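Long-range contacts in type II restriction enzyme AgeI (Thalassobius gelatinovorus, PDB 5DWC), which recognises the double-stranded DNA sequence 5'-ACCGGT-3' and cleaves it after the first A, leaving fragments with terminal 5'-phosphates: residues 143-148 with 160-165; 169-174 with 196-201; 73-78 with 86-91; 92-97 with 117-122. One frame throughout, in Å; residues are numbered along the deposited sequence.

Interaction 1 of 4, residues 143-148 with 160-165; sequences VMIEKQ and GVVGGI
With CG1 of Ile145 beside its own backbone N (chi1 -44°) and CG2 anti to that nitrogen, the two branches reach different parts of the strand opposite: CD1 lies 3.7 Å from Ile165 CG1, and CG2 lies 3.8 Å from Val162 CG2. Each of these pairs crosses at about a right angle. On the other face of the sheet, the bend in Met144 at chi3 (-88°) brings CE over to Val161 CG2, 3.4 Å away. Back on the Ile145 face, Val143 and Ile165 lie side by side and point the same way, their CB atoms 3.7 Å apart.

The backbones hold these groups in register as an antiparallel pair at 158°. Ile145 N donates to Gly163 O at 2.9 Å, approaching from above the carbonyl plane rather than within it. Ile145 O accepts from Val162 N at 2.9 Å, and Gly163 N adds a weak second bond to that same oxygen. Val162 and Gly163 thus both face Ile145, and beyond them the register slips by one, so that Glu146 is paired with Val161 and Lys147 with Gly160. The buried carboxylate of Glu146 is gripped from two directions, OE2 by Arg129 of helix 124-130 and OE1 by Arg114 of the adjoining strand 113-117. On the Ile145 face, Leu277 near the chain's C-terminus packs against Ile145, Lys147 and Val162. The whole is a beta hairpin with a classic beta bulge, forming the middle two strands of a mixed four-stranded sheet consistent with the PD-(D/E)XK nuclease fold.

Interaction 2 of 4, residues 169-174 with 196-201; sequences VSLAER and TLDVKS
Two ST turns, one begun by Ser170 and the other by Thr196, shape the paired loops that leave the parallel strands 159-168 and 191-196. Val199 N donates to Val169 O at 3.2 Å, lying in the carbonyl plane on a lone pair. Next to it Ser170 OG, anti to its own nitrogen (chi1 -177°), turns to Val199 O; the modelled separation is very short and its exact length doubtful. Ser170 OG also accepts from Ala172 N at 3.3 Å, which closes the first ST turn. In the second, Thr196 OG1 accepts from Asp198 N at 2.9 Å while also bonding to Lys168 O, and Leu171 CD2 rests 3.5 Å from Thr196 OG1.

A water ties the loops together: it accepts from Leu171 N at 2.9 Å and donates to Asp198 OD1 at 2.7 Å, with a weak bond to Val199 O. Asp198 is fixed further by Thr244 and by the backbone N of Glu214. On the apolar side, Val169 CG1 lies 3.9 Å from Val199 CG2, and Trp67 and Phe96 pack against Val169 and Leu197. The loops meet at the C-terminal ends of parallel strands 159-168 and 191-196, joined through helix 179-187 in a beta-alpha-beta crossover.

Interaction 3 of 4, residues 73-78 with 86-91; sequences RIYIRE and QSWVRT
Gln86 meets Tyr75 through its backbone: the tyrosine hydroxyl donates to Gln86 O with an OH-to-O distance of 2.6 Å, and this acceptor sits at the edge of the ring, in its plane. The hydroxyl bonds to Ser43 OG as well, so the end of the ring is held by two partners, while the Gln86 side chain turns to Lys79. Ser87, at the N-cap position of helix 88-108, makes no capping bond with its side chain. Ser87 O accepts from Thr91 OG1 at 2.7 Å.

Trp88 supplies most of the apolar contact. Its CG is anti to the backbone N (chi1 173°), and CE3 of the indole lies 3.5 Å from Tyr75 CB. The six-membered ring and the phenol are inclined at 53°, their centroids 5.5 Å apart, an oblique meeting. Trp88 CB touches Tyr75 CD2 at 3.7 Å and, more loosely, Ile76 CG2 at 4.2 Å. Thr91 then carries the contact toward Ser43 and Ile47.

Tyr72 meets the indole edge-to-face, and Trp67 adds another ring. The pair therefore lies where helices 63-78 and 88-108 converge on helix 43-57, with Val36 of helix 22-36 also packed on Tyr75.

Interaction 4 of 4, residues 92-97 with 117-122; sequences SGEAFE and ALFKGQ
Glu94 and Glu97, one helical turn apart on helix 88-108, face the loop that follows strand 113-117 and enters a type II beta turn at Phe119 to Gln122. The first of the two reaches out on an extended chain, its CG beside the backbone N (chi1 -57°). Glu94 OE2 accepts from Lys120 N at 3.0 Å, the bond nearly straight at 170° and arriving almost head-on at the oxygen. A backbone N-H within the turn is thus fastened to the helix. The other oxygen, OE1, forms a salt bridge with Arg44, which also makes a cation-pi contact with Phe119, so carboxylate and ring share one cation. Their planes are 49° apart, and Glu94 OE2 lies 3.5 Å from Phe119 CB.

Glu97 packs first with its stem, CB being 3.7 Å from Ala117 CB. Its carboxylate comes in beside the loop backbone, leaving OE1 only 2.8 Å from Leu118 O; both are acceptors, and the pair is not a hydrogen bond. Asp142, another acidic group, stands near Glu97 OE2, while Val143 touches the same side chain. Phe119 CD1 touches both glutamates, 3.8 Å from Glu94 OE1 and 3.8 Å from Glu97 OE1.

Overall arrangement
Taken together, the four contacts illustrate how chemistry follows place in a fold. Interaction 1 is the buried one, where strand pairing and apolar side chains dominate; the other three are only partly buried. A single direct hydrogen bond crosses each of interactions 3 and 4, while interaction 2 has two and a bridging water. Interaction 2 continues from the same hairpin, its first segment following strand 159-168. Interactions 3 and 4 share helix 88-108, the former tying it to helix 63-78 through aromatic rings and the latter to a loop through carboxylates. Interaction 4 touches both interactions 1 and 2. Interactions 1 and 3 lie on opposite sides of the chain's centre, about 30 Å apart between their centres.

Interaction 1 of 4, residues 143-148 with 160-165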
loop_
_atom_site.group_PDB
_atom_site.type_symbol
_atom_site.label_atom_id
_atom_site.label_comp_id
_atom_site.label_asym_id
_atom_site.label_seq_id
_atom_site.Cartn_x
_atom_site.Cartn_y
_atom_site.Cartn_z
ATOM N N VAL A 143 -2.127 -3.808 -8.337
ATOM C CA VAL A 143 -2.453 -5.166 -7.908
ATOM C C VAL A 143 -3.789 -5.628 -8.487
ATOM O O VAL A 143 -4.810 -4.966 -8.316
ATOM C CB VAL A 143 -2.507 -5.286 -6.368
ATOM C CG1 VAL A 143 -2.804 -6.720 -5.960
ATOM C CG2 VAL A 143 -1.202 -4.811 -5.742
ATOM N N MET A 144 -3.772 -6.768 -9.170
ATOM C CA MET A 144 -4.975 -7.320 -9.786
ATOM C C MET A 144 -5.737 -8.239 -8.830
ATOM O O MET A 144 -5.137 -9.008 -8.080
ATOM C CB MET A 144 -4.611 -8.076 -11.070
ATOM C CG MET A 144 -5.369 -9.377 -11.270
ATOM S SD MET A 144 -4.705 -10.386 -12.608
ATOM C CE MET A 144 -5.620 -9.721 -14.010
ATOM N N ILE A 145 -7.063 -8.150 -8.859
ATOM C CA ILE A 145 -7.904 -9.009 -8.032
ATOM C C ILE A 145 -8.644 -10.037 -8.882
ATOM O O ILE A 145 -9.393 -9.681 -9.792
ATOM C CB ILE A 145 -8.934 -8.195 -7.231
ATOM C CG1 ILE A 145 -8.278 -6.956 -6.616
ATOM C CG2 ILE A 145 -9.575 -9.063 -6.158
ATOM C CD1 ILE A 145 -9.263 -6.001 -5.980
ATOM N N GLU A 146 -8.432 -11.313 -8.578
ATOM C CA GLU A 146 -9.096 -12.395 -9.296
ATOM C C GLU A 146 -9.944 -13.243 -8.354
ATOM O O GLU A 146 -9.785 -13.180 -7.135
ATOM C CB GLU A 146 -8.068 -13.264 -10.023
ATOM C CG GLU A 146 -7.563 -12.657 -11.321
ATOM C CD GLU A 146 -6.423 -13.446 -11.931
ATOM O OE1 GLU A 146 -5.538 -13.892 -11.171
ATOM O OE2 GLU A 146 -6.411 -13.621 -13.168
ATOM N N LYS A 147 -10.845 -14.035 -8.925
ATOM C CA LYS A 147 -11.793 -14.809 -8.131
ATOM C C LYS A 147 -12.033 -16.196 -8.717
ATOM O O LYS A 147 -12.211 -16.346 -9.928
ATOM C CB LYS A 147 -13.119 -14.052 -8.017
ATOM C CG LYS A 147 -14.269 -14.855 -7.429
ATOM C CD LYS A 147 -14.013 -15.226 -5.979
ATOM C CE LYS A 147 -15.301 -15.652 -5.297
ATOM N NZ LYS A 147 -16.309 -14.554 -5.307
ATOM N N GLN A 148 -12.029 -17.207 -7.854
ATOM C CA GLN A 148 -12.374 -18.564 -8.259
ATOM C C GLN A 148 -13.807 -18.606 -8.773
ATOM O O GLN A 148 -14.747 -18.265 -8.052
ATOM C CB GLN A 148 -12.194 -19.540 -7.094
ATOM C CG GLN A 148 -13.053 -20.798 -7.176
ATOM C CD GLN A 148 -12.597 -21.761 -8.253
ATOM O OE1 GLN A 148 -11.560 -21.561 -8.884
ATOM N NE2 GLN A 148 -13.372 -22.819 -8.465
ATOM N N GLY A 160 -11.189 -15.433 -12.765
ATOM C CA GLY A 160 -11.529 -14.292 -13.593
ATOM C C GLY A 160 -11.229 -12.970 -12.916
ATOM O O GLY A 160 -11.296 -12.855 -11.690
ATOM N N VAL A 161 -10.895 -11.967 -13.720
ATOM C CA VAL A 161 -10.603 -10.641 -13.201
ATOM C C VAL A 161 -11.870 -9.983 -12.666
ATOM O O VAL A 161 -12.859 -9.847 -13.388
ATOM C CB VAL A 161 -9.974 -9.748 -14.278
ATOM C CG1 VAL A 161 -9.471 -8.460 -13.659
ATOM C CG2 VAL A 161 -8.827 -10.480 -14.966
ATOM N N VAL A 162 -11.837 -9.576 -11.400
ATOM C CA VAL A 162 -12.998 -8.970 -10.757
ATOM C C VAL A 162 -12.724 -7.554 -10.254
ATOM O O VAL A 162 -13.611 -6.905 -9.701
ATOM C CB VAL A 162 -13.489 -9.819 -9.573
ATOM C CG1 VAL A 162 -14.003 -11.160 -10.063
ATOM C CG2 VAL A 162 -12.374 -10.010 -8.559
ATOM N N GLY A 163 -11.498 -7.079 -10.445
ATOM C CA GLY A 163 -11.133 -5.747 -10.001
ATOM C C GLY A 163 -9.637 -5.517 -9.929
ATOM O O GLY A 163 -8.850 -6.364 -10.349
ATOM N N GLY A 164 -9.245 -4.366 -9.395
ATOM C CA GLY A 164 -7.841 -4.018 -9.287
ATOM C C GLY A 164 -7.545 -3.092 -8.126
ATOM O O GLY A 164 -8.443 -2.458 -7.573
ATOM N N ILE A 165 -6.271 -3.010 -7.759
ATOM C CA ILE A 165 -5.853 -2.176 -6.640
ATOM C C ILE A 165 -4.811 -1.149 -7.062
ATOM O O ILE A 165 -3.860 -1.472 -7.774
ATOM C CB ILE A 165 -5.273 -3.027 -5.492
ATOM C CG1 ILE A 165 -6.306 -4.041 -5.000
ATOM C CG2 ILE A 165 -4.805 -2.142 -4.348
ATOM C CD1 ILE A 165 -5.795 -4.942 -3.896
#

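Interaction 2 of 4, residues 169-174 with 196-201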
loop_
_atom_site.group_PDB
_atom_site.type_symbol
_atom_site.label_atom_id
_atom_site.label_comp_id
_atom_site.label_asym_id
_atom_site.label_seq_id
_atom_site.Cartn_x
_atom_site.Cartn_y
_atom_site.Cartn_z
ATOM N N VAL A 169 2.004 4.182 -1.696
ATOM C CA VAL A 169 2.679 4.354 -0.410
ATOM C C VAL A 169 2.312 5.698 0.211
ATOM O O VAL A 169 2.029 5.789 1.407
ATOM C CB VAL A 169 4.212 4.259 -0.552
ATOM C CG1 VAL A 169 4.901 4.720 0.726
ATOM C CG2 VAL A 169 4.630 2.838 -0.908
ATOM N N SER A 170 2.311 6.738 -0.615
ATOM C CA SER A 170 1.898 8.059 -0.172
ATOM C C SER A 170 0.855 8.633 -1.121
ATOM O O SER A 170 0.976 8.504 -2.340
ATOM C CB SER A 170 3.099 8.998 -0.080
ATOM O OG SER A 170 2.711 10.269 0.418
ATOM N N LEU A 171 -0.171 9.261 -0.560
ATOM C CA LEU A 171 -1.207 9.900 -1.362
ATOM C C LEU A 171 -0.749 11.263 -1.865
ATOM O O LEU A 171 -1.472 11.938 -2.596
ATOM C CB LEU A 171 -2.497 10.040 -0.556
ATOM C CG LEU A 171 -3.137 8.712 -0.149
ATOM C CD1 LEU A 171 -4.447 8.954 0.573
ATOM C CD2 LEU A 171 -3.342 7.823 -1.367
ATOM N N ALA A 172 0.458 11.661 -1.470
ATOM C CA ALA A 172 1.078 12.879 -1.974
ATOM C C ALA A 172 1.559 12.655 -3.401
ATOM O O ALA A 172 1.981 13.586 -4.087
ATOM C CB ALA A 172 2.232 13.304 -1.077
ATOM N N GLU A 173 1.500 11.399 -3.827
ATOM C CA GLU A 173 1.892 10.993 -5.167
ATOM C C GLU A 173 0.888 11.510 -6.193
ATOM O O GLU A 173 -0.065 12.207 -5.842
ATOM C CB GLU A 173 1.996 9.467 -5.234
ATOM C CG GLU A 173 2.948 8.920 -6.283
ATOM C CD GLU A 173 3.150 7.422 -6.143
ATOM O OE1 GLU A 173 3.311 6.950 -4.996
ATOM O OE2 GLU A 173 3.130 6.717 -7.176
ATOM N N ARG A 174 1.104 11.173 -7.460
ATOM C CA ARG A 174 0.171 11.537 -8.521
ATOM C C ARG A 174 -1.129 10.747 -8.385
ATOM O O ARG A 174 -1.464 9.945 -9.255
ATOM C CB ARG A 174 0.790 11.280 -9.898
ATOM C CG ARG A 174 2.165 11.894 -10.113
ATOM C CD ARG A 174 2.097 13.387 -10.402
ATOM N NE ARG A 174 3.428 13.952 -10.610
ATOM C CZ ARG A 174 3.667 15.206 -10.977
ATOM N NH1 ARG A 174 2.662 16.046 -11.189
ATOM N NH2 ARG A 174 4.917 15.621 -11.136
ATOM N N THR A 196 -3.393 2.196 0.646
ATOM C CA THR A 196 -2.349 3.178 0.910
ATOM C C THR A 196 -1.734 3.046 2.298
ATOM O O THR A 196 -2.350 2.520 3.225
ATOM C CB THR A 196 -2.884 4.621 0.748
ATOM O OG1 THR A 196 -1.799 5.552 0.851
ATOM C CG2 THR A 196 -3.917 4.937 1.819
ATOM N N LEU A 197 -0.503 3.525 2.424
ATOM C CA LEU A 197 0.162 3.608 3.713
ATOM C C LEU A 197 -0.003 5.014 4.263
ATOM O O LEU A 197 0.313 5.276 5.424
ATOM C CB LEU A 197 1.640 3.239 3.586
ATOM C CG LEU A 197 1.919 1.760 3.317
ATOM C CD1 LEU A 197 3.359 1.549 2.889
ATOM C CD2 LEU A 197 1.601 0.934 4.553
ATOM N N ASP A 198 -0.506 5.906 3.409
ATOM C CA ASP A 198 -0.771 7.301 3.757
ATOM C C ASP A 198 0.426 7.943 4.446
ATOM O O ASP A 198 0.303 8.528 5.521
ATOM C CB ASP A 198 -2.020 7.406 4.638
ATOM C CG ASP A 198 -2.526 8.831 4.767
ATOM O OD1 ASP A 198 -2.165 9.673 3.919
ATOM O OD2 ASP A 198 -3.284 9.110 5.718
ATOM N N VAL A 199 1.588 7.816 3.818
ATOM C CA VAL A 199 2.824 8.342 4.378
ATOM C C VAL A 199 2.980 9.827 4.098
ATOM O O VAL A 199 3.002 10.249 2.943
ATOM C CB VAL A 199 4.050 7.605 3.816
ATOM C CG1 VAL A 199 5.334 8.256 4.306
ATOM C CG2 VAL A 199 4.004 6.138 4.197
ATOM N N LYS A 200 3.085 10.619 5.160
ATOM C CA LYS A 200 3.402 12.031 5.015
ATOM C C LYS A 200 3.892 12.648 6.315
ATOM O O LYS A 200 3.114 12.883 7.239
ATOM C CB LYS A 200 2.191 12.812 4.506
ATOM C CG LYS A 200 2.555 14.208 4.038
ATOM C CD LYS A 200 3.724 14.152 3.070
ATOM C CE LYS A 200 4.157 15.543 2.647
ATOM N NZ LYS A 200 5.282 15.495 1.677
ATOM N N SER A 201 5.194 12.903 6.375
ATOM C CA SER A 201 5.788 13.648 7.475
ATOM C C SER A 201 6.577 14.815 6.902
ATOM O O SER A 201 7.003 14.773 5.750
ATOM C CB SER A 201 6.689 12.753 8.327
ATOM O OG SER A 201 7.804 12.294 7.584
HETATM O O HOH W 1 -0.141 10.101 2.166
#

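Interaction 3 of 4, residues 73-78 with 86-91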
loop_
_atom_site.group_PDB
_atom_site.type_symbol
_atom_site.label_atom_id
_atom_site.label_comp_id
_atom_site.label_asym_id
_atom_site.label_seq_id
_atom_site.Cartn_x
_atom_site.Cartn_y
_atom_site.Cartn_z
ATOM N N ARG A 73 14.370 4.517 6.216
ATOM C CA ARG A 73 15.568 5.187 6.704
ATOM C C ARG A 73 16.726 4.219 6.917
ATOM O O ARG A 73 17.884 4.629 6.965
ATOM C CB ARG A 73 15.248 5.940 7.994
ATOM C CG ARG A 73 13.972 6.753 7.884
ATOM C CD ARG A 73 13.857 7.808 8.963
ATOM N NE ARG A 73 12.680 8.648 8.750
ATOM C CZ ARG A 73 12.661 9.727 7.974
ATOM N NH1 ARG A 73 13.759 10.109 7.334
ATOM N NH2 ARG A 73 11.543 10.426 7.837
ATOM N N ILE A 74 16.412 2.934 7.041
ATOM C CA ILE A 74 17.442 1.903 7.092
ATOM C C ILE A 74 17.956 1.626 5.681
ATOM O O ILE A 74 19.151 1.421 5.474
ATOM C CB ILE A 74 16.918 0.597 7.731
ATOM C CG1 ILE A 74 16.732 0.779 9.239
ATOM C CG2 ILE A 74 17.875 -0.558 7.476
ATOM C CD1 ILE A 74 16.193 -0.453 9.936
ATOM N N TYR A 75 17.050 1.649 4.709
ATOM C CA TYR A 75 17.409 1.343 3.327
ATOM C C TYR A 75 18.356 2.383 2.736
ATOM O O TYR A 75 19.431 2.041 2.253
ATOM C CB TYR A 75 16.154 1.227 2.456
ATOM C CG TYR A 75 16.436 0.714 1.060
ATOM C CD1 TYR A 75 16.487 -0.650 0.798
ATOM C CD2 TYR A 75 16.654 1.593 0.005
ATOM C CE1 TYR A 75 16.747 -1.122 -0.476
ATOM C CE2 TYR A 75 16.916 1.129 -1.271
ATOM C CZ TYR A 75 16.961 -0.229 -1.505
ATOM O OH TYR A 75 17.218 -0.697 -2.774
ATOM N N ILE A 76 17.959 3.651 2.778
ATOM C CA ILE A 76 18.774 4.714 2.197
ATOM C C ILE A 76 20.087 4.904 2.952
ATOM O O ILE A 76 20.999 5.570 2.465
ATOM C CB ILE A 76 18.023 6.058 2.158
ATOM C CG1 ILE A 76 17.773 6.583 3.571
ATOM C CG2 ILE A 76 16.717 5.916 1.390
ATOM C CD1 ILE A 76 17.248 8.003 3.612
ATOM N N ARG A 77 20.177 4.320 4.143
ATOM C CA ARG A 77 21.399 4.384 4.935
ATOM C C ARG A 77 22.340 3.241 4.575
ATOM O O ARG A 77 23.558 3.414 4.543
ATOM C CB ARG A 77 21.081 4.343 6.434
ATOM C CG ARG A 77 22.296 4.570 7.326
ATOM C CD ARG A 77 21.975 4.381 8.805
ATOM N NE ARG A 77 21.822 2.973 9.162
ATOM C CZ ARG A 77 20.705 2.436 9.644
ATOM N NH1 ARG A 77 19.630 3.190 9.833
ATOM N NH2 ARG A 77 20.664 1.143 9.941
ATOM N N GLU A 78 21.764 2.076 4.299
ATOM C CA GLU A 78 22.546 0.866 4.074
ATOM C C GLU A 78 22.738 0.532 2.599
ATOM O O GLU A 78 23.571 -0.305 2.254
ATOM C CB GLU A 78 21.888 -0.321 4.785
ATOM C CG GLU A 78 21.800 -0.171 6.293
ATOM C CD GLU A 78 23.161 -0.187 6.957
ATOM O OE1 GLU A 78 24.067 -0.873 6.442
ATOM O OE2 GLU A 78 23.325 0.490 7.994
ATOM N N GLN A 86 17.691 0.778 -8.449
ATOM C CA GLN A 86 17.667 0.121 -7.150
ATOM C C GLN A 86 17.307 1.116 -6.055
ATOM O O GLN A 86 17.427 0.821 -4.865
ATOM C CB GLN A 86 19.020 -0.521 -6.852
ATOM C CG GLN A 86 19.432 -1.572 -7.860
ATOM C CD GLN A 86 20.873 -2.008 -7.682
ATOM O OE1 GLN A 86 21.592 -1.478 -6.833
ATOM N NE2 GLN A 86 21.302 -2.977 -8.483
ATOM N N SER A 87 16.868 2.300 -6.470
ATOM C CA SER A 87 16.475 3.341 -5.533
ATOM C C SER A 87 15.279 2.905 -4.704
ATOM O O SER A 87 14.493 2.059 -5.131
ATOM C CB SER A 87 16.146 4.640 -6.274
ATOM O OG SER A 87 17.319 5.252 -6.776
ATOM N N TRP A 88 15.156 3.478 -3.512
ATOM C CA TRP A 88 13.969 3.273 -2.696
ATOM C C TRP A 88 12.763 3.815 -3.452
ATOM O O TRP A 88 11.721 3.173 -3.515
ATOM C CB TRP A 88 14.113 3.956 -1.334
ATOM C CG TRP A 88 12.861 3.923 -0.505
ATOM C CD1 TRP A 88 11.861 4.855 -0.491
ATOM C CD2 TRP A 88 12.474 2.909 0.435
ATOM N NE1 TRP A 88 10.879 4.483 0.393
ATOM C CE2 TRP A 88 11.229 3.296 0.974
ATOM C CE3 TRP A 88 13.057 1.715 0.867
ATOM C CZ2 TRP A 88 10.560 2.527 1.928
ATOM C CZ3 TRP A 88 12.391 0.958 1.818
ATOM C CH2 TRP A 88 11.155 1.366 2.335
ATOM N N VAL A 89 12.930 4.994 -4.044
ATOM C CA VAL A 89 11.874 5.657 -4.804
ATOM C C VAL A 89 11.355 4.789 -5.951
ATOM O O VAL A 89 10.156 4.749 -6.227
ATOM C CB VAL A 89 12.379 7.003 -5.367
ATOM C CG1 VAL A 89 11.401 7.573 -6.382
ATOM C CG2 VAL A 89 12.626 7.989 -4.235
ATOM N N ARG A 90 12.272 4.080 -6.599
ATOM C CA ARG A 90 11.948 3.271 -7.765
ATOM C C ARG A 90 11.346 1.915 -7.389
ATOM O O ARG A 90 10.588 1.329 -8.163
ATOM C CB ARG A 90 13.211 3.085 -8.618
ATOM C CG ARG A 90 13.106 2.072 -9.749
ATOM C CD ARG A 90 11.987 2.409 -10.724
ATOM N NE ARG A 90 11.887 1.414 -11.788
ATOM C CZ ARG A 90 11.237 0.260 -11.676
ATOM N NH1 ARG A 90 10.625 -0.054 -10.541
ATOM N NH2 ARG A 90 11.199 -0.585 -12.698
ATOM N N THR A 91 11.659 1.428 -6.191
ATOM C CA THR A 91 11.298 0.061 -5.818
ATOM C C THR A 91 10.290 -0.064 -4.672
ATOM O O THR A 91 9.675 -1.118 -4.505
ATOM C CB THR A 91 12.551 -0.744 -5.428
ATOM O OG1 THR A 91 13.203 -0.113 -4.319
ATOM C CG2 THR A 91 13.514 -0.815 -6.597
#

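Interaction 4 of 4, residues 92-97 with 117-122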
loop_
_atom_site.group_PDB
_atom_site.type_symbol
_atom_site.label_atom_id
_atom_site.label_comp_id
_atom_site.label_asym_id
_atom_site.label_seq_id
_atom_site.Cartn_x
_atom_site.Cartn_y
_atom_site.Cartn_z
ATOM N N SER A 92 10.126 0.992 -3.882
ATOM C CA SER A 92 9.287 0.920 -2.687
ATOM C C SER A 92 7.825 0.646 -3.015
ATOM O O SER A 92 7.134 -0.043 -2.267
ATOM C CB SER A 92 9.393 2.210 -1.877
ATOM O OG SER A 92 9.107 3.337 -2.687
ATOM N N GLY A 93 7.358 1.192 -4.134
ATOM C CA GLY A 93 5.978 1.019 -4.546
ATOM C C GLY A 93 5.651 -0.429 -4.845
ATOM O O GLY A 93 4.606 -0.939 -4.440
ATOM N N GLU A 94 6.556 -1.097 -5.551
ATOM C CA GLU A 94 6.372 -2.499 -5.900
ATOM C C GLU A 94 6.560 -3.395 -4.682
ATOM O O GLU A 94 6.018 -4.498 -4.622
ATOM C CB GLU A 94 7.339 -2.901 -7.013
ATOM C CG GLU A 94 7.201 -2.055 -8.265
ATOM C CD GLU A 94 7.941 -2.638 -9.448
ATOM O OE1 GLU A 94 8.893 -3.417 -9.232
ATOM O OE2 GLU A 94 7.564 -2.322 -10.596
ATOM N N ALA A 95 7.331 -2.912 -3.714
ATOM C CA ALA A 95 7.520 -3.624 -2.456
ATOM C C ALA A 95 6.217 -3.649 -1.666
ATOM O O ALA A 95 5.906 -4.629 -0.988
ATOM C CB ALA A 95 8.623 -2.979 -1.641
ATOM N N PHE A 96 5.460 -2.560 -1.763
ATOM C CA PHE A 96 4.158 -2.463 -1.120
ATOM C C PHE A 96 3.187 -3.471 -1.734
ATOM O O PHE A 96 2.409 -4.107 -1.024
ATOM C CB PHE A 96 3.605 -1.041 -1.242
ATOM C CG PHE A 96 2.309 -0.827 -0.509
ATOM C CD1 PHE A 96 2.024 -1.532 0.650
ATOM C CD2 PHE A 96 1.375 0.079 -0.982
ATOM C CE1 PHE A 96 0.833 -1.336 1.320
ATOM C CE2 PHE A 96 0.183 0.280 -0.316
ATOM C CZ PHE A 96 -0.088 -0.429 0.837
ATOM N N GLU A 97 3.245 -3.609 -3.055
ATOM C CA GLU A 97 2.426 -4.583 -3.770
ATOM C C GLU A 97 2.758 -5.997 -3.310
ATOM O O GLU A 97 1.864 -6.810 -3.064
ATOM C CB GLU A 97 2.637 -4.467 -5.278
ATOM C CG GLU A 97 2.418 -3.075 -5.839
ATOM C CD GLU A 97 2.720 -3.001 -7.321
ATOM O OE1 GLU A 97 2.967 -4.066 -7.927
ATOM O OE2 GLU A 97 2.717 -1.884 -7.878
ATOM N N ALA A 117 0.459 -9.043 -7.740
ATOM C CA ALA A 117 1.171 -7.786 -7.933
ATOM C C ALA A 117 1.549 -7.590 -9.397
ATOM O O ALA A 117 1.897 -8.543 -10.092
ATOM C CB ALA A 117 2.410 -7.740 -7.054
ATOM N N LEU A 118 1.474 -6.348 -9.862
ATOM C CA LEU A 118 1.830 -6.027 -11.235
ATOM C C LEU A 118 2.981 -5.031 -11.265
ATOM O O LEU A 118 2.861 -3.913 -10.762
ATOM C CB LEU A 118 0.623 -5.468 -11.989
ATOM C CG LEU A 118 -0.629 -6.349 -12.008
ATOM C CD1 LEU A 118 -1.766 -5.645 -12.733
ATOM C CD2 LEU A 118 -0.329 -7.698 -12.644
ATOM N N PHE A 119 4.096 -5.441 -11.857
ATOM C CA PHE A 119 5.290 -4.610 -11.884
ATOM C C PHE A 119 5.434 -3.892 -13.221
ATOM O O PHE A 119 4.888 -4.332 -14.233
ATOM C CB PHE A 119 6.526 -5.459 -11.591
ATOM C CG PHE A 119 6.335 -6.425 -10.457
ATOM C CD1 PHE A 119 6.037 -5.966 -9.184
ATOM C CD2 PHE A 119 6.448 -7.789 -10.662
ATOM C CE1 PHE A 119 5.854 -6.850 -8.137
ATOM C CE2 PHE A 119 6.271 -8.679 -9.618
ATOM C CZ PHE A 119 5.972 -8.208 -8.355
ATOM N N LYS A 120 6.169 -2.782 -13.209
ATOM C CA LYS A 120 6.323 -1.932 -14.386
ATOM C C LYS A 120 6.800 -2.701 -15.614
ATOM O O LYS A 120 7.850 -3.345 -15.591
ATOM C CB LYS A 120 7.293 -0.785 -14.089
ATOM C CG LYS A 120 7.694 0.013 -15.320
ATOM C CD LYS A 120 8.734 1.076 -14.993
ATOM C CE LYS A 120 8.181 2.131 -14.049
ATOM N NZ LYS A 120 9.148 3.249 -13.841
ATOM N N GLY A 121 6.014 -2.633 -16.683
ATOM C CA GLY A 121 6.374 -3.263 -17.938
ATOM C C GLY A 121 5.617 -4.546 -18.221
ATOM O O GLY A 121 5.404 -4.901 -19.379
ATOM N N GLN A 122 5.209 -5.243 -17.165
ATOM C CA GLN A 122 4.531 -6.526 -17.318
ATOM C C GLN A 122 3.146 -6.530 -16.683
ATOM O O GLN A 122 2.904 -7.221 -15.691
ATOM C CB GLN A 122 5.378 -7.652 -16.723
ATOM C CG GLN A 122 6.794 -7.721 -17.271
ATOM C CD GLN A 122 7.824 -7.208 -16.287
ATOM O OE1 GLN A 122 7.632 -7.287 -15.073
ATOM N NE2 GLN A 122 8.925 -6.672 -16.804
#